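Local coordinates for pollen receptor-like kinase 3 (Arabidopsis thaliana, PDB 5WLS), which probably serves as a cell-surface receptor or co-receptor kinase of pollen, with a leucine-rich-repeat ectodomain structurally similar to those of the SERK co-receptors, at residues V5-R9 / S20-G24; T42-I46 / L65-I71; S79-P83 / S100-I105; L164-D168 / N187-F192. All coordinates share one frame; numbering follows the deposited sequence.

Contact 1: V5-R9 / S20-G24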
loop_
_atom_site.group_PDB
_atom_site.type_symbol
_atom_site.label_atom_id
_atom_site.label_comp_id
_atom_site.label_asym_id
_atom_site.label_seq_id
_atom_site.Cartn_x
_atom_site.Cartn_y
_atom_site.Cartn_z
ATOM N N VAL A 5 -18.116 -7.289 5.838
ATOM C CA VAL A 5 -18.045 -6.060 5.063
ATOM C C VAL A 5 -18.779 -4.930 5.776
ATOM O O VAL A 5 -18.331 -3.775 5.754
ATOM C CB VAL A 5 -18.583 -6.333 3.650
ATOM C CG1 VAL A 5 -18.575 -5.095 2.818
ATOM C CG2 VAL A 5 -17.730 -7.399 2.992
ATOM N N ARG A 6 -19.897 -5.233 6.454
ATOM C CA ARG A 6 -20.518 -4.109 7.144
ATOM C C ARG A 6 -20.040 -3.974 8.590
ATOM O O ARG A 6 -20.309 -2.948 9.219
ATOM C CB ARG A 6 -22.046 -4.204 7.107
ATOM C CG ARG A 6 -22.692 -2.851 7.420
ATOM C CD ARG A 6 -23.835 -2.904 8.406
ATOM N NE ARG A 6 -24.683 -1.716 8.310
ATOM C CZ ARG A 6 -25.469 -1.279 9.289
ATOM N NH1 ARG A 6 -25.518 -1.931 10.441
ATOM N NH2 ARG A 6 -26.208 -0.189 9.117
ATOM N N PHE A 7 -19.274 -4.942 9.102
ATOM C CA PHE A 7 -18.382 -4.652 10.223
ATOM C C PHE A 7 -17.401 -3.572 9.816
ATOM O O PHE A 7 -17.192 -2.593 10.539
ATOM C CB PHE A 7 -17.590 -5.896 10.657
ATOM C CG PHE A 7 -18.407 -7.002 11.270
ATOM C CD1 PHE A 7 -19.721 -6.809 11.667
ATOM C CD2 PHE A 7 -17.827 -8.245 11.474
ATOM C CE1 PHE A 7 -20.438 -7.854 12.222
ATOM C CE2 PHE A 7 -18.537 -9.283 12.036
ATOM C CZ PHE A 7 -19.846 -9.086 12.412
ATOM N N LYS A 8 -16.799 -3.741 8.638
ATOM C CA LYS A 8 -15.756 -2.831 8.190
ATOM C C LYS A 8 -16.325 -1.455 7.871
ATOM O O LYS A 8 -15.678 -0.434 8.136
ATOM C CB LYS A 8 -15.050 -3.424 6.972
ATOM C CG LYS A 8 -13.752 -2.742 6.611
ATOM C CD LYS A 8 -13.955 -1.793 5.448
ATOM C CE LYS A 8 -12.645 -1.178 5.009
ATOM N NZ LYS A 8 -12.855 -0.205 3.906
ATOM N N ARG A 9 -17.530 -1.402 7.307
ATOM C CA ARG A 9 -18.157 -0.106 7.066
ATOM C C ARG A 9 -18.457 0.643 8.357
ATOM O O ARG A 9 -18.425 1.881 8.370
ATOM C CB ARG A 9 -19.444 -0.296 6.268
ATOM C CG ARG A 9 -20.242 0.963 6.116
ATOM C CD ARG A 9 -20.817 1.075 4.735
ATOM N NE ARG A 9 -19.818 1.268 3.688
ATOM C CZ ARG A 9 -19.671 2.398 3.006
ATOM N NH1 ARG A 9 -20.412 3.449 3.305
ATOM N NH2 ARG A 9 -18.757 2.490 2.055
ATOM N N SER A 20 -26.258 1.428 -0.654
ATOM C CA SER A 20 -25.846 0.919 0.649
ATOM C C SER A 20 -25.197 -0.448 0.667
ATOM O O SER A 20 -25.288 -1.235 -0.274
ATOM C CB SER A 20 -27.038 0.855 1.609
ATOM O OG SER A 20 -26.688 0.118 2.772
ATOM N N TRP A 21 -24.569 -0.719 1.805
ATOM C CA TRP A 21 -23.994 -2.023 2.112
ATOM C C TRP A 21 -24.917 -2.737 3.096
ATOM O O TRP A 21 -24.571 -3.035 4.242
ATOM C CB TRP A 21 -22.578 -1.863 2.667
ATOM C CG TRP A 21 -21.548 -1.455 1.633
ATOM C CD1 TRP A 21 -21.788 -1.002 0.368
ATOM C CD2 TRP A 21 -20.119 -1.507 1.773
ATOM N NE1 TRP A 21 -20.601 -0.750 -0.281
ATOM C CE2 TRP A 21 -19.563 -1.054 0.559
ATOM C CE3 TRP A 21 -19.259 -1.876 2.810
ATOM C CZ2 TRP A 21 -18.186 -0.968 0.353
ATOM C CZ3 TRP A 21 -17.889 -1.793 2.601
ATOM C CH2 TRP A 21 -17.368 -1.343 1.384
ATOM N N ARG A 22 -26.130 -2.986 2.605
ATOM C CA ARG A 22 -27.199 -3.522 3.433
ATOM C C ARG A 22 -26.848 -4.918 3.924
ATOM O O ARG A 22 -26.442 -5.781 3.142
ATOM C CB ARG A 22 -28.511 -3.544 2.646
ATOM N N THR A 23 -27.016 -5.131 5.231
ATOM C CA THR A 23 -26.548 -6.348 5.881
ATOM C C THR A 23 -27.273 -7.600 5.400
ATOM O O THR A 23 -26.759 -8.707 5.590
ATOM C CB THR A 23 -26.703 -6.208 7.397
ATOM O OG1 THR A 23 -26.384 -4.867 7.786
ATOM C CG2 THR A 23 -25.774 -7.169 8.129
ATOM N N GLY A 24 -28.440 -7.463 4.778
ATOM C CA GLY A 24 -29.170 -8.635 4.338
ATOM C C GLY A 24 -29.199 -8.837 2.836
ATOM O O GLY A 24 -30.102 -9.498 2.315
#
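Helix residues 5-9 and the irregular segment 20-24 approach each other most closely at Arg6 and Trp21, whose CA atoms stand 6.5 Å apart. Trp21 carries the contact. Arg9 reaches over one face of its indole, with NE 3.3 Å from Trp21 CE3, above the rim of the ring rather than its middle. Farther along, Arg9 CZ lies 4.2 Å from the centroid of the Trp21 six-membered ring and only 13° off the ring normal, a cation-pi interaction. The guanidinium does not lie flat on the indole, since the two planes are 59° apart. Bends at chi2 and chi3 fold the arginine chain over the ring. Val5 touches the same benzenoid part through CG1, 3.3 Å from Trp21 CE3; at 178° its chi1 turns this methyl away from the backbone N. At the outer margin Arg6 CD passes 3.3 Å from Thr23 OG1. Trp21 also stacks on Trp32 and its NE1 donates a hydrogen bond to Phe33 O, while Arg9 NH1 binds Asp17 O. The N-terminal cap of the repeat domain thus fastens helix to loop through apolar and cation-pi contact, and the bonds that fix indole and guanidinium in position are made to backbone carbonyls outside the pair.

Contact 2: T42-I46 / L65-I71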
loop_
_atom_site.group_PDB
_atom_site.type_symbol
_atom_site.label_atom_id
_atom_site.label_comp_id
_atom_site.label_asym_id
_atom_site.label_seq_id
_atom_site.Cartn_x
_atom_site.Cartn_y
_atom_site.Cartn_z
ATOM N N THR A 42 -18.003 -14.012 -5.426
ATOM C CA THR A 42 -17.277 -13.790 -4.180
ATOM C C THR A 42 -16.526 -12.465 -4.216
ATOM O O THR A 42 -16.143 -11.981 -5.276
ATOM C CB THR A 42 -16.304 -14.942 -3.894
ATOM O OG1 THR A 42 -15.676 -14.740 -2.622
ATOM C CG2 THR A 42 -15.244 -15.037 -4.980
ATOM N N VAL A 43 -16.333 -11.867 -3.043
ATOM C CA VAL A 43 -15.731 -10.540 -2.958
ATOM C C VAL A 43 -14.220 -10.656 -3.121
ATOM O O VAL A 43 -13.570 -11.472 -2.457
ATOM C CB VAL A 43 -16.101 -9.862 -1.630
ATOM C CG1 VAL A 43 -15.272 -8.603 -1.425
ATOM C CG2 VAL A 43 -17.585 -9.534 -1.606
ATOM N N SER A 44 -13.655 -9.831 -4.009
ATOM C CA SER A 44 -12.228 -9.855 -4.319
ATOM C C SER A 44 -11.533 -8.505 -4.172
ATOM O O SER A 44 -10.292 -8.472 -4.101
ATOM C CB SER A 44 -12.003 -10.371 -5.747
ATOM O OG SER A 44 -12.702 -9.574 -6.687
ATOM N N GLY A 45 -12.270 -7.405 -4.120
ATOM C CA GLY A 45 -11.662 -6.096 -3.963
ATOM C C GLY A 45 -12.595 -5.144 -3.252
ATOM O O GLY A 45 -13.820 -5.281 -3.314
ATOM N N ILE A 46 -12.001 -4.174 -2.562
ATOM C CA ILE A 46 -12.729 -3.072 -1.941
ATOM C C ILE A 46 -12.146 -1.776 -2.480
ATOM O O ILE A 46 -10.933 -1.555 -2.396
ATOM C CB ILE A 46 -12.649 -3.115 -0.405
ATOM C CG1 ILE A 46 -13.388 -4.339 0.140
ATOM C CG2 ILE A 46 -13.214 -1.834 0.195
ATOM C CD1 ILE A 46 -13.199 -4.555 1.629
ATOM N N LEU A 65 -12.960 -12.533 4.361
ATOM C CA LEU A 65 -13.144 -12.606 2.915
ATOM C C LEU A 65 -12.002 -13.414 2.323
ATOM O O LEU A 65 -10.894 -12.881 2.153
ATOM C CB LEU A 65 -13.191 -11.209 2.287
ATOM C CG LEU A 65 -14.114 -10.168 2.901
ATOM C CD1 LEU A 65 -13.879 -8.788 2.307
ATOM C CD2 LEU A 65 -15.497 -10.666 2.449
ATOM N N PRO A 66 -12.220 -14.681 1.960
ATOM C CA PRO A 66 -11.084 -15.549 1.615
ATOM C C PRO A 66 -10.480 -15.291 0.252
ATOM O O PRO A 66 -9.342 -15.719 0.024
ATOM C CB PRO A 66 -11.691 -16.961 1.688
ATOM C CG PRO A 66 -13.126 -16.762 1.372
ATOM C CD PRO A 66 -13.497 -15.414 1.955
ATOM N N ASN A 67 -11.173 -14.614 -0.657
ATOM C CA ASN A 67 -10.603 -14.347 -1.968
ATOM C C ASN A 67 -10.419 -12.861 -2.214
ATOM O O ASN A 67 -10.292 -12.439 -3.371
ATOM C CB ASN A 67 -11.489 -14.956 -3.056
ATOM C CG ASN A 67 -11.877 -16.387 -2.750
ATOM O OD1 ASN A 67 -13.015 -16.657 -2.364
ATOM N ND2 ASN A 67 -10.919 -17.297 -2.844
ATOM N N LEU A 68 -10.343 -12.062 -1.154
ATOM C CA LEU A 68 -10.050 -10.649 -1.322
ATOM C C LEU A 68 -8.608 -10.488 -1.777
ATOM O O LEU A 68 -7.682 -11.042 -1.173
ATOM C CB LEU A 68 -10.301 -9.892 -0.019
ATOM C CG LEU A 68 -9.957 -8.407 -0.062
ATOM C CD1 LEU A 68 -10.957 -7.693 -0.939
ATOM C CD2 LEU A 68 -10.015 -7.806 1.336
ATOM N N ARG A 69 -8.426 -9.735 -2.853
ATOM C CA ARG A 69 -7.118 -9.554 -3.457
ATOM C C ARG A 69 -6.706 -8.104 -3.596
ATOM O O ARG A 69 -5.503 -7.841 -3.709
ATOM C CB ARG A 69 -7.075 -10.200 -4.850
ATOM C CG ARG A 69 -7.446 -11.675 -4.897
ATOM C CD ARG A 69 -6.200 -12.537 -4.841
ATOM N NE ARG A 69 -6.499 -13.965 -4.843
ATOM C CZ ARG A 69 -6.821 -14.663 -3.759
ATOM N NH1 ARG A 69 -6.889 -14.065 -2.578
ATOM N NH2 ARG A 69 -7.072 -15.961 -3.857
ATOM N N THR A 70 -7.641 -7.155 -3.589
ATOM C CA THR A 70 -7.272 -5.765 -3.821
ATOM C C THR A 70 -7.988 -4.858 -2.835
ATOM O O THR A 70 -9.199 -4.985 -2.626
ATOM C CB THR A 70 -7.589 -5.328 -5.260
ATOM O OG1 THR A 70 -8.974 -5.561 -5.542
ATOM C CG2 THR A 70 -6.737 -6.099 -6.259
ATOM N N ILE A 71 -7.227 -3.942 -2.240
ATOM C CA ILE A 71 -7.750 -2.912 -1.354
ATOM C C ILE A 71 -7.280 -1.564 -1.878
ATOM O O ILE A 71 -6.082 -1.370 -2.112
ATOM C CB ILE A 71 -7.287 -3.117 0.102
ATOM C CG1 ILE A 71 -7.946 -4.359 0.705
ATOM C CG2 ILE A 71 -7.590 -1.880 0.943
ATOM C CD1 ILE A 71 -7.310 -4.823 1.998
HETATM O O HOH W 1 -9.695 -2.534 -5.230
#
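Ser44 O is gripped by two successive backbone donors of the facing segment: Arg69 N at 2.6 Å, nearly straight at 170°, and Thr70 N at 3.0 Å. On the other side of the same strand Ser44 and Gly45 together face Tyr36, a classic beta bulge. Beyond it the parallel pairing becomes regular, with Ile46 N bonded to Thr70 O at 2.9 Å. Gly45 fits because it lacks a side chain; a CB there would collide with Thr70 OG1, which instead shares a bridging water with Ile46 O. At the start of the contact Thr42 OG1 donates to Asn67 OD1 across 3.3 Å, on a lone pair in the carbonyl plane. With chi1 at -176° the hydroxyl swings clear of the threonine's own backbone N and toward the turn 65-68. A valine in place of Thr42 would probably leave Asn67 OD1 without this donor and its amide freer to turn. Underneath, the packing is apolar. Leu65 CD1 touches both Val43 CG1, at 4.0 Å, and Ile46 CD1, while Leu68 CD1 lies 4.3 Å from Ile46 CG1. The same Leu68 methyl also abuts Ser44 O. The contact closes the beta-alpha-beta unit formed by strand 42-47, helix 59-63 and strand 70-72: Leu62 of that helix meets Ile46 and Ile71, Leu4 and Val5 of helix 3-9 meet Leu65, and the antiparallel strand 35-38 lies along the far edge of strand 42-47.

Contact 3: S79-P83 / S100-I105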
loop_
_atom_site.group_PDB
_atom_site.type_symbol
_atom_site.label_atom_id
_atom_site.label_comp_id
_atom_site.label_asym_id
_atom_site.label_seq_id
_atom_site.Cartn_x
_atom_site.Cartn_y
_atom_site.Cartn_z
ATOM N N SER A 79 -5.754 7.411 9.838
ATOM C CA SER A 79 -4.537 7.759 10.554
ATOM C C SER A 79 -4.222 6.667 11.570
ATOM O O SER A 79 -4.986 5.716 11.757
ATOM C CB SER A 79 -4.623 9.153 11.194
ATOM O OG SER A 79 -5.216 9.116 12.478
ATOM N N GLY A 80 -3.099 6.839 12.260
ATOM C CA GLY A 80 -2.604 5.847 13.184
ATOM C C GLY A 80 -1.594 4.969 12.476
ATOM O O GLY A 80 -1.225 5.231 11.327
ATOM N N PRO A 81 -1.129 3.913 13.134
ATOM C CA PRO A 81 -0.128 3.047 12.507
ATOM C C PRO A 81 -0.720 2.265 11.345
ATOM O O PRO A 81 -1.935 2.097 11.220
ATOM C CB PRO A 81 0.297 2.113 13.645
ATOM C CG PRO A 81 -0.885 2.075 14.553
ATOM C CD PRO A 81 -1.524 3.435 14.469
ATOM N N LEU A 82 0.164 1.782 10.486
ATOM C CA LEU A 82 -0.290 1.047 9.317
ATOM C C LEU A 82 -0.877 -0.282 9.765
ATOM O O LEU A 82 -0.180 -1.069 10.423
ATOM C CB LEU A 82 0.861 0.826 8.339
ATOM C CG LEU A 82 0.467 0.153 7.026
ATOM C CD1 LEU A 82 -0.346 1.119 6.179
ATOM C CD2 LEU A 82 1.710 -0.281 6.262
ATOM N N PRO A 83 -2.135 -0.571 9.450
ATOM C CA PRO A 83 -2.770 -1.783 9.956
ATOM C C PRO A 83 -2.096 -3.017 9.386
ATOM O O PRO A 83 -1.487 -2.961 8.307
ATOM C CB PRO A 83 -4.222 -1.652 9.463
ATOM C CG PRO A 83 -4.403 -0.193 9.188
ATOM C CD PRO A 83 -3.071 0.266 8.688
ATOM N N SER A 100 -3.457 9.487 6.109
ATOM C CA SER A 100 -2.616 10.087 7.146
ATOM C C SER A 100 -2.032 9.033 8.085
ATOM O O SER A 100 -1.864 9.268 9.285
ATOM C CB SER A 100 -3.378 11.149 7.937
ATOM O OG SER A 100 -3.733 12.232 7.097
ATOM N N PHE A 101 -1.694 7.861 7.545
ATOM C CA PHE A 101 -1.020 6.846 8.345
ATOM C C PHE A 101 0.379 7.312 8.729
ATOM O O PHE A 101 1.105 7.890 7.918
ATOM C CB PHE A 101 -0.925 5.521 7.588
ATOM C CG PHE A 101 -2.221 4.766 7.504
ATOM C CD1 PHE A 101 -2.840 4.282 8.647
ATOM C CD2 PHE A 101 -2.806 4.513 6.276
ATOM C CE1 PHE A 101 -4.031 3.582 8.564
ATOM C CE2 PHE A 101 -3.993 3.811 6.185
ATOM C CZ PHE A 101 -4.607 3.343 7.330
ATOM N N SER A 102 0.741 7.074 9.984
ATOM C CA SER A 102 1.952 7.610 10.582
ATOM C C SER A 102 2.746 6.481 11.226
ATOM O O SER A 102 2.256 5.363 11.392
ATOM C CB SER A 102 1.635 8.728 11.580
ATOM O OG SER A 102 1.149 8.213 12.806
ATOM N N GLY A 103 3.991 6.790 11.589
ATOM C CA GLY A 103 4.813 5.868 12.349
ATOM C C GLY A 103 5.719 5.032 11.467
ATOM O O GLY A 103 5.736 5.140 10.238
ATOM N N GLU A 104 6.497 4.177 12.123
ATOM C CA GLU A 104 7.445 3.319 11.427
ATOM C C GLU A 104 6.832 1.955 11.144
ATOM O O GLU A 104 6.195 1.351 12.011
ATOM C CB GLU A 104 8.727 3.155 12.246
ATOM C CG GLU A 104 9.746 2.214 11.626
ATOM C CD GLU A 104 11.106 2.296 12.293
ATOM O OE1 GLU A 104 12.095 1.814 11.700
ATOM O OE2 GLU A 104 11.191 2.862 13.402
ATOM N N ILE A 105 7.028 1.478 9.920
ATOM C CA ILE A 105 6.554 0.157 9.533
ATOM C C ILE A 105 7.579 -0.871 9.990
ATOM O O ILE A 105 8.786 -0.679 9.807
ATOM C CB ILE A 105 6.331 0.083 8.014
ATOM C CG1 ILE A 105 5.287 1.107 7.570
ATOM C CG2 ILE A 105 5.886 -1.310 7.607
ATOM C CD1 ILE A 105 5.532 1.658 6.183
HETATM O O HOH W 2 3.045 2.576 10.777
#
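Gly80 and Phe101 meet where two successive turns of the leucine-rich-repeat solenoid run side by side, in the Ser-Gly segments characteristic of plant-type repeats; here Ser79-Gly80-Pro81-Leu82-Pro83 lies against Ser100-Phe101-Ser102-Gly103. The phenylalanine side chain is a good guide to the packing. Its CB lies 3.8 Å from Gly80 O, and a chi1 of -75°, setting CG opposite the carbonyl carbon, brings the ring up beside 79-83. CG also faces Gly80 O. Phe101 CD1 then comes 3.3 Å from Gly80 O, which sits at the ring edge and in its plane, and 3.5 Å from Pro81 O. Leu82 CD1 lies over one face of the ring, toward its rim, 4.2 Å from Phe101 CD2. Farther out, Phe101 CE1 meets Pro83 CD at 3.5 Å, and CZ at the tip leans on the same proline ring. Leu82 has a second role, since its CD2 packs on CG1 of Ile105, beyond the corner the chain turns at Gly103. The backbones are joined by Ser102 N donating to Gly80 O, 3.0 Å long and 168° at the hydrogen, with the donor well above the carbonyl plane. Gly80 has a positive phi of 95°, and a CB there would run into Pro81 CD. Phe101 N, in turn, is held by Asn124 OD1 of the following turn. One water completes the joint, accepting from Leu82 N at 3.0 Å and donating to Ser102 O at 3.0 Å.

Contact 4: L164-D168 / N187-F192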
loop_
_atom_site.group_PDB
_atom_site.type_symbol
_atom_site.label_atom_id
_atom_site.label_comp_id
_atom_site.label_asym_id
_atom_site.label_seq_id
_atom_site.Cartn_x
_atom_site.Cartn_y
_atom_site.Cartn_z
ATOM N N LEU A 164 9.713 -5.374 -11.221
ATOM C CA LEU A 164 9.530 -4.006 -10.742
ATOM C C LEU A 164 9.736 -3.013 -11.879
ATOM O O LEU A 164 10.853 -2.864 -12.384
ATOM C CB LEU A 164 10.485 -3.688 -9.588
ATOM C CG LEU A 164 10.303 -2.290 -8.975
ATOM C CD1 LEU A 164 9.154 -2.278 -7.975
ATOM C CD2 LEU A 164 11.588 -1.783 -8.336
ATOM N N LYS A 165 8.668 -2.333 -12.297
ATOM C CA LYS A 165 8.755 -1.374 -13.388
ATOM C C LYS A 165 8.557 0.072 -12.955
ATOM O O LYS A 165 8.871 0.976 -13.737
ATOM C CB LYS A 165 7.730 -1.709 -14.485
ATOM C CG LYS A 165 6.297 -1.877 -14.002
ATOM C CD LYS A 165 5.325 -1.727 -15.167
ATOM C CE LYS A 165 3.882 -1.606 -14.700
ATOM N NZ LYS A 165 3.239 -2.937 -14.521
ATOM N N SER A 166 8.065 0.320 -11.743
ATOM C CA SER A 166 7.815 1.686 -11.294
ATOM C C SER A 166 8.106 1.786 -9.805
ATOM O O SER A 166 7.460 1.111 -8.995
ATOM C CB SER A 166 6.375 2.112 -11.590
ATOM O OG SER A 166 6.079 3.348 -10.966
ATOM N N LEU A 167 9.070 2.635 -9.458
ATOM C CA LEU A 167 9.470 2.887 -8.081
ATOM C C LEU A 167 9.530 4.392 -7.880
ATOM O O LEU A 167 10.258 5.088 -8.598
ATOM C CB LEU A 167 10.829 2.255 -7.775
ATOM C CG LEU A 167 11.404 2.587 -6.398
ATOM C CD1 LEU A 167 10.567 1.927 -5.316
ATOM C CD2 LEU A 167 12.869 2.196 -6.286
ATOM N N ASP A 168 8.778 4.895 -6.903
ATOM C CA ASP A 168 8.740 6.324 -6.605
ATOM C C ASP A 168 9.017 6.511 -5.120
ATOM O O ASP A 168 8.174 6.186 -4.280
ATOM C CB ASP A 168 7.391 6.935 -6.992
ATOM C CG ASP A 168 7.373 8.454 -6.865
ATOM O OD1 ASP A 168 8.330 9.034 -6.310
ATOM O OD2 ASP A 168 6.394 9.073 -7.331
ATOM N N ASN A 187 14.721 -1.303 -17.124
ATOM C CA ASN A 187 13.293 -1.291 -17.412
ATOM C C ASN A 187 12.498 -0.661 -16.276
ATOM O O ASN A 187 11.306 -0.942 -16.119
ATOM C CB ASN A 187 12.793 -2.710 -17.695
ATOM C CG ASN A 187 13.184 -3.696 -16.605
ATOM O OD1 ASN A 187 13.713 -3.312 -15.561
ATOM N ND2 ASN A 187 12.932 -4.977 -16.849
ATOM N N LEU A 188 13.143 0.181 -15.478
ATOM C CA LEU A 188 12.613 0.650 -14.204
ATOM C C LEU A 188 12.432 2.163 -14.244
ATOM O O LEU A 188 13.417 2.909 -14.258
ATOM C CB LEU A 188 13.553 0.247 -13.066
ATOM C CG LEU A 188 13.213 0.682 -11.644
ATOM C CD1 LEU A 188 11.758 0.385 -11.324
ATOM C CD2 LEU A 188 14.144 0.009 -10.640
ATOM N N GLU A 189 11.185 2.620 -14.285
ATOM C CA GLU A 189 10.913 4.033 -14.033
ATOM C C GLU A 189 11.109 4.295 -12.544
ATOM O O GLU A 189 10.306 3.850 -11.720
ATOM C CB GLU A 189 9.505 4.429 -14.481
ATOM C CG GLU A 189 9.320 5.945 -14.591
ATOM C CD GLU A 189 7.864 6.367 -14.732
ATOM O OE1 GLU A 189 7.001 5.484 -14.908
ATOM O OE2 GLU A 189 7.580 7.582 -14.626
ATOM N N MET A 190 12.178 5.003 -12.196
ATOM C CA MET A 190 12.516 5.273 -10.809
ATOM C C MET A 190 12.563 6.773 -10.575
ATOM O O MET A 190 12.937 7.551 -11.460
ATOM C CB MET A 190 13.856 4.629 -10.426
ATOM C CG MET A 190 15.049 5.112 -11.240
ATOM S SD MET A 190 16.510 4.077 -11.014
ATOM C CE MET A 190 16.125 2.678 -12.058
ATOM N N LYS A 191 12.158 7.171 -9.372
ATOM C CA LYS A 191 12.131 8.577 -9.001
ATOM C C LYS A 191 12.701 8.740 -7.604
ATOM O O LYS A 191 12.318 8.007 -6.679
ATOM C CB LYS A 191 10.717 9.157 -9.068
ATOM C CG LYS A 191 10.183 9.261 -10.489
ATOM C CD LYS A 191 8.740 9.738 -10.525
ATOM C CE LYS A 191 8.200 9.733 -11.951
ATOM N NZ LYS A 191 6.739 10.013 -12.012
ATOM N N PHE A 192 13.612 9.731 -7.461
ATOM C CA PHE A 192 14.291 9.946 -6.187
ATOM C C PHE A 192 14.427 11.423 -5.799
ATOM O O PHE A 192 15.029 11.712 -4.739
ATOM C CB PHE A 192 15.670 9.282 -6.187
ATOM C CG PHE A 192 15.641 7.775 -6.427
ATOM C CD1 PHE A 192 15.312 6.856 -5.430
ATOM C CD2 PHE A 192 15.974 7.288 -7.678
ATOM C CE1 PHE A 192 15.323 5.500 -5.699
ATOM C CE2 PHE A 192 15.979 5.943 -7.954
ATOM C CZ PHE A 192 15.652 5.045 -6.963
#
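Lys165 and Glu189 open the pairing of 166-168 and 189-191, successive strands of the parallel sheet that lines one side of a leucine-rich-repeat solenoid. Three backbone bonds cross between the segments: Glu189 N donates to Lys165 O at 2.9 Å from above the carbonyl plane; Leu167 N returns a straighter bond to Glu189 O, 2.8 Å and 171°; Lys191 N then reaches Leu167 O at 2.9 Å, in the carbonyl plane. The Ser166 and Asp168 backbones pair instead with Glu141, Leu143 and Met145. Polar side chains look largely to other partners. Ser166 OG bonds to His144 NE2, and Asp168 OD1 accepts from Ser170 N. Against Lys191 the carboxylate meets chiefly the aliphatic chain, with OD1 3.6 Å from Lys191 CB, while Lys191 NZ makes a long salt bridge to Glu189 OE2. An alanine at Asp168 would probably leave Ser170 N without its acceptor and uncover the lysine methylenes. On the side of the sheet where Leu167 points, Leu188 CD1 lies 3.7 Å from Leu164 CD2 and touches Leu167 CB, and Leu167 CD2 reaches Phe192 CZ at 4.0 Å. Strand 189-191 is outermost; strand 142-144 flanks 166-168 on its other side, and Ile182 of helix 180-183 packs on Leu167, Leu188 and Phe192.

In the fold
Read from the N terminus, the four contacts follow in series, each closing before the next opens, so none nests in or crosses another. Contact 1 closes a short loop within the N-terminal cap. Contact 2 joins the first parallel strands of the main sheet and touches contact 1, where Val5 CG2 lies 4.0 Å from Leu65 CD2, so that cap and sheet pack directly against each other. Contact 3 links two successive turns through segments 79-83 and 100-105, away from the main sheet and about 22 Å from contact 2 between centres. Contact 4 returns to the main sheet at its C-terminal edge, with its centre about 38 Å from that of contact 1. A solenoid is built in this way, by local closures repeated along its length.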